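Local coordinates for Lmo0325 protein (Listeria monocytogenes EGD-e, PDB 4RYK) that probably binds DNA as an Rgg-like transcriptional regulator, pairing a helix-turn-helix region with an all-helical C-terminal repeat region, at residues Phe203-Leu206 and Phe207-Thr211; Ala273-Thr276 and Trp277-His281. All blocks are in the same frame, centred on the assembly; numbering follows the deposited sequence.

Contact 1 (Phe203-Leu206 and Phe207-Thr211)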
loop_
_atom_site.group_PDB
_atom_site.type_symbol
_atom_site.label_atom_id
_atom_site.label_comp_id
_atom_site.label_asym_id
_atom_site.label_seq_id
_atom_site.Cartn_x
_atom_site.Cartn_y
_atom_site.Cartn_z
ATOM N N PHE A 203 9.255 5.877 4.138
ATOM C CA PHE A 203 9.901 6.463 5.297
ATOM C C PHE A 203 10.500 5.413 6.233
ATOM O O PHE A 203 11.597 5.619 6.742
ATOM C CB PHE A 203 8.968 7.427 6.008
ATOM C CG PHE A 203 8.838 8.730 5.288
ATOM C CD1 PHE A 203 9.789 9.706 5.435
ATOM C CD2 PHE A 203 7.780 8.978 4.495
ATOM C CE1 PHE A 203 9.683 10.910 4.778
ATOM C CE2 PHE A 203 7.667 10.180 3.827
ATOM C CZ PHE A 203 8.609 11.140 3.964
ATOM N N CYS A 204 9.793 4.299 6.478
ATOM C CA CYS A 204 10.332 3.242 7.320
ATOM C C CYS A 204 11.663 2.745 6.834
ATOM O O CYS A 204 12.615 2.643 7.597
ATOM C CB CYS A 204 9.396 2.050 7.424
ATOM S SG CYS A 204 7.926 2.343 8.458
ATOM N N HIS A 205 11.721 2.453 5.552
ATOM C CA HIS A 205 12.929 2.022 4.916
ATOM C C HIS A 205 14.070 3.045 5.082
ATOM O O HIS A 205 15.204 2.691 5.370
ATOM C CB HIS A 205 12.621 1.830 3.449
ATOM C CG HIS A 205 13.805 1.457 2.645
ATOM N ND1 HIS A 205 14.328 0.188 2.642
ATOM C CD2 HIS A 205 14.599 2.195 1.833
ATOM C CE1 HIS A 205 15.385 0.147 1.850
ATOM N NE2 HIS A 205 15.574 1.356 1.347
ATOM N N LEU A 206 13.777 4.309 4.848
ATOM C CA LEU A 206 14.807 5.326 4.967
ATOM C C LEU A 206 15.261 5.415 6.429
ATOM O O LEU A 206 16.454 5.474 6.707
ATOM C CB LEU A 206 14.246 6.666 4.548
ATOM C CG LEU A 206 15.162 7.867 4.859
ATOM C CD1 LEU A 206 16.516 7.656 4.196
ATOM C CD2 LEU A 206 14.560 9.162 4.387
ATOM N N PHE A 207 14.330 5.439 7.375
ATOM C CA PHE A 207 14.693 5.586 8.777
ATOM C C PHE A 207 15.499 4.383 9.258
ATOM O O PHE A 207 16.400 4.529 10.099
ATOM C CB PHE A 207 13.480 5.722 9.684
ATOM C CG PHE A 207 12.735 7.035 9.576
ATOM C CD1 PHE A 207 13.397 8.237 9.515
ATOM C CD2 PHE A 207 11.361 7.046 9.583
ATOM C CE1 PHE A 207 12.706 9.423 9.456
ATOM C CE2 PHE A 207 10.662 8.220 9.520
ATOM C CZ PHE A 207 11.350 9.426 9.446
ATOM N N ALA A 208 15.146 3.191 8.772
ATOM C CA ALA A 208 15.939 1.979 9.066
ATOM C C ALA A 208 17.369 2.124 8.586
ATOM O O ALA A 208 18.301 1.856 9.337
ATOM C CB ALA A 208 15.339 0.783 8.393
ATOM N N ASN A 209 17.528 2.574 7.340
ATOM C CA ASN A 209 18.870 2.799 6.768
ATOM C C ASN A 209 19.711 3.784 7.526
ATOM O O ASN A 209 20.905 3.553 7.743
ATOM C CB ASN A 209 18.811 3.229 5.307
ATOM C CG ASN A 209 18.455 2.082 4.379
ATOM O OD1 ASN A 209 18.425 0.925 4.763
ATOM N ND2 ASN A 209 18.198 2.410 3.142
ATOM N N LEU A 210 19.101 4.886 7.926
ATOM C CA LEU A 210 19.832 5.886 8.703
ATOM C C LEU A 210 20.223 5.372 10.081
ATOM O O LEU A 210 21.345 5.617 10.548
ATOM C CB LEU A 210 18.987 7.113 8.913
ATOM C CG LEU A 210 18.672 7.900 7.652
ATOM C CD1 LEU A 210 17.796 9.096 8.026
ATOM C CD2 LEU A 210 19.946 8.350 6.932
ATOM N N THR A 211 19.297 4.665 10.733
ATOM C CA THR A 211 19.556 4.165 12.065
ATOM C C THR A 211 20.758 3.230 11.986
ATOM O O THR A 211 21.662 3.279 12.818
ATOM C CB THR A 211 18.342 3.443 12.644
ATOM O OG1 THR A 211 17.210 4.320 12.683
ATOM C CG2 THR A 211 18.598 2.966 14.014
#
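F207 N donates to F203 O over 2.8 Å, and three more backbone bonds follow in step: A208 N to C204 O, N209 N to H205 O and L210 N to L206 O. All four are nearly straight at hydrogen. A turn further on, F207 O takes two donors, T211 N and the hydroxyl T211 OG1, the latter at 2.7 Å; they come from opposite faces of the carbonyl plane, so the side chain adds a second grip to an acceptor already used by the helix. On the exposed flank H205 and N209 stand one turn apart, ND2 of N209 lying 3.3 Å from NE2 of H205, with amide and imidazole planes 69° apart.

The apolar flank is spaced the same way. F207 leans back along the helix: with CG anti to its carbonyl carbon (chi1 -71°), the ring atom CD2 sits 3.2 Å from F203 O, and CE2 comes 4.0 Å from F203 CB. L206 instead swings CG anti to the backbone N (chi1 170°), and its CD1 meets CG of L210 at 4.1 Å.

Beyond the helix, F203 packs against M186 and Y193, and F207 meets the ring of Y190 edge-to-face while also touching L230. C204 touches Y245, A208 touches V248, and L206 reaches V164. The i to i+4 pattern is the signature of an alpha helix; the packing of helix 197-216 among helices 161-170, 176-193, 220-235 and 243-259 is consistent with the TPR-like array of the Rgg C-terminal family.

Contact 2 (Ala273-Thr276 and Trp277-His281)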
loop_
_atom_site.group_PDB
_atom_site.type_symbol
_atom_site.label_atom_id
_atom_site.label_comp_id
_atom_site.label_asym_id
_atom_site.label_seq_id
_atom_site.Cartn_x
_atom_site.Cartn_y
_atom_site.Cartn_z
ATOM N N ALA A 273 14.342 -10.769 16.863
ATOM C CA ALA A 273 13.920 -10.211 15.603
ATOM C C ALA A 273 14.337 -11.125 14.430
ATOM O O ALA A 273 13.540 -11.398 13.540
ATOM C CB ALA A 273 14.474 -8.825 15.420
ATOM N N ILE A 274 15.573 -11.593 14.447
ATOM C CA ILE A 274 16.050 -12.523 13.435
ATOM C C ILE A 274 15.206 -13.803 13.366
ATOM O O ILE A 274 14.840 -14.255 12.280
ATOM C CB ILE A 274 17.521 -12.837 13.722
ATOM C CG1 ILE A 274 18.353 -11.626 13.336
ATOM C CG2 ILE A 274 18.020 -14.101 13.001
ATOM C CD1 ILE A 274 19.738 -11.639 13.943
ATOM N N GLN A 275 14.904 -14.379 14.515
ATOM C CA GLN A 275 14.046 -15.564 14.573
ATOM C C GLN A 275 12.658 -15.280 14.042
ATOM O O GLN A 275 12.025 -16.147 13.455
ATOM C CB GLN A 275 13.966 -16.039 16.024
ATOM C CG GLN A 275 13.190 -17.316 16.312
ATOM C CD GLN A 275 13.619 -18.544 15.518
ATOM O OE1 GLN A 275 14.811 -18.738 15.200
ATOM N NE2 GLN A 275 12.622 -19.405 15.195
ATOM N N THR A 276 12.173 -14.063 14.272
ATOM C CA THR A 276 10.868 -13.672 13.819
ATOM C C THR A 276 10.857 -13.580 12.319
ATOM O O THR A 276 9.924 -14.052 11.680
ATOM C CB THR A 276 10.401 -12.353 14.444
ATOM O OG1 THR A 276 10.260 -12.518 15.861
ATOM C CG2 THR A 276 9.049 -11.987 13.896
ATOM N N TRP A 277 11.886 -12.980 11.729
ATOM C CA TRP A 277 11.957 -12.979 10.274
ATOM C C TRP A 277 11.951 -14.425 9.723
ATOM O O TRP A 277 11.333 -14.695 8.669
ATOM C CB TRP A 277 13.191 -12.248 9.758
ATOM C CG TRP A 277 13.045 -10.751 9.731
ATOM C CD1 TRP A 277 12.047 -10.049 9.155
ATOM C CD2 TRP A 277 13.948 -9.802 10.263
ATOM N NE1 TRP A 277 12.254 -8.723 9.303
ATOM C CE2 TRP A 277 13.415 -8.544 10.008
ATOM C CE3 TRP A 277 15.135 -9.895 10.991
ATOM C CZ2 TRP A 277 14.046 -7.375 10.398
ATOM C CZ3 TRP A 277 15.741 -8.750 11.408
ATOM C CH2 TRP A 277 15.200 -7.495 11.095
ATOM N N LYS A 278 12.617 -15.342 10.418
ATOM C CA LYS A 278 12.616 -16.742 9.982
ATOM C C LYS A 278 11.252 -17.340 10.071
ATOM O O LYS A 278 10.825 -17.999 9.135
ATOM C CB LYS A 278 13.550 -17.632 10.779
ATOM C CG LYS A 278 14.984 -17.346 10.437
ATOM C CD LYS A 278 15.942 -18.171 11.262
ATOM C CE LYS A 278 17.361 -17.712 10.998
ATOM N NZ LYS A 278 18.325 -18.478 11.825
ATOM N N GLU A 279 10.579 -17.091 11.182
ATOM C CA GLU A 279 9.280 -17.715 11.416
ATOM C C GLU A 279 8.231 -17.214 10.440
ATOM O O GLU A 279 7.261 -17.909 10.170
ATOM C CB GLU A 279 8.846 -17.430 12.817
ATOM C CG GLU A 279 9.670 -18.182 13.827
ATOM C CD GLU A 279 9.329 -17.778 15.241
ATOM O OE1 GLU A 279 8.608 -16.773 15.399
ATOM O OE2 GLU A 279 9.766 -18.458 16.179
ATOM N N LEU A 280 8.448 -16.000 9.925
ATOM C CA LEU A 280 7.537 -15.390 8.968
ATOM C C LEU A 280 8.013 -15.538 7.528
ATOM O O LEU A 280 7.480 -14.876 6.664
ATOM C CB LEU A 280 7.271 -13.897 9.268
ATOM C CG LEU A 280 6.722 -13.572 10.666
ATOM C CD1 LEU A 280 6.536 -12.081 10.822
ATOM C CD2 LEU A 280 5.394 -14.249 10.929
ATOM N N HIS A 281 8.957 -16.437 7.288
ATOM C CA HIS A 281 9.353 -16.883 5.944
ATOM C C HIS A 281 10.065 -15.735 5.173
ATOM O O HIS A 281 9.945 -15.615 3.958
ATOM C CB HIS A 281 8.150 -17.503 5.203
ATOM C CG HIS A 281 7.238 -18.291 6.100
ATOM N ND1 HIS A 281 7.599 -19.491 6.662
ATOM C CD2 HIS A 281 5.989 -18.028 6.562
ATOM C CE1 HIS A 281 6.634 -19.923 7.449
ATOM N NE2 HIS A 281 5.643 -19.053 7.403
#
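The indole of W277 lies back over the preceding turn, its CE3 3.4 Å from A273 O and 3.7 Å from CA of I274, an approach oblique to the ring. CG anti to the carbonyl carbon (chi1 -81°) directs the six-membered ring this way, and CZ3 ends 4.2 Å from A273 CB and slightly farther from CG1 of I274. Outside the turn the indole packs between helices 243-259 and 283-300, meeting F244 of the first obliquely and stacking with Y289 of the second.

The other flat pair is polar. The Q275 amide and the E279 carboxylate stand nearly perpendicular, 82° apart. NE2 of Q275 gives E279 OE2 a straight bond of 3.2 Å, in the plane of the amide but 33° out of that of the carboxylate, on the anti side of the oxygen; a bend of the glutamine chain at chi2 brings the amide round to it.

Here helix 263-279 ends in a Schellman motif: H281, with positive phi, is the C' residue, and H281 N bonds to K278 O while Y282 N returns to W277 O. T276 and L280 run side by side, with T276 CG2 and L280 CD1 4.0 Å apart.

This end of the helix belongs to the dimer interface. E279 OE1 forms a salt bridge with R272 of the second subunit, whose N250 bonds to E279 O and H281 NE2, and T276 packs on its own counterpart there.

From the N terminus, the chain reaches contact 1 midway along helix 197-216, passes through helices 220-235 and 243-259, and comes to contact 2 at the C-terminal end of helix 263-279. The two are in series; neither closes a loop, since each lies within a continuous run of chain, and they neither nest nor cross. The centres of contact 1 and contact 2 are about 20 Å apart, and the two do not touch. Helix 243-259 joins them: V248 meets A208 of contact 1 and W277 of contact 2. Contact 1 is largely buried in the C-terminal helical array, with H205 and N209 on its exposed side, whereas contact 2 carries the packing outward to the second subunit.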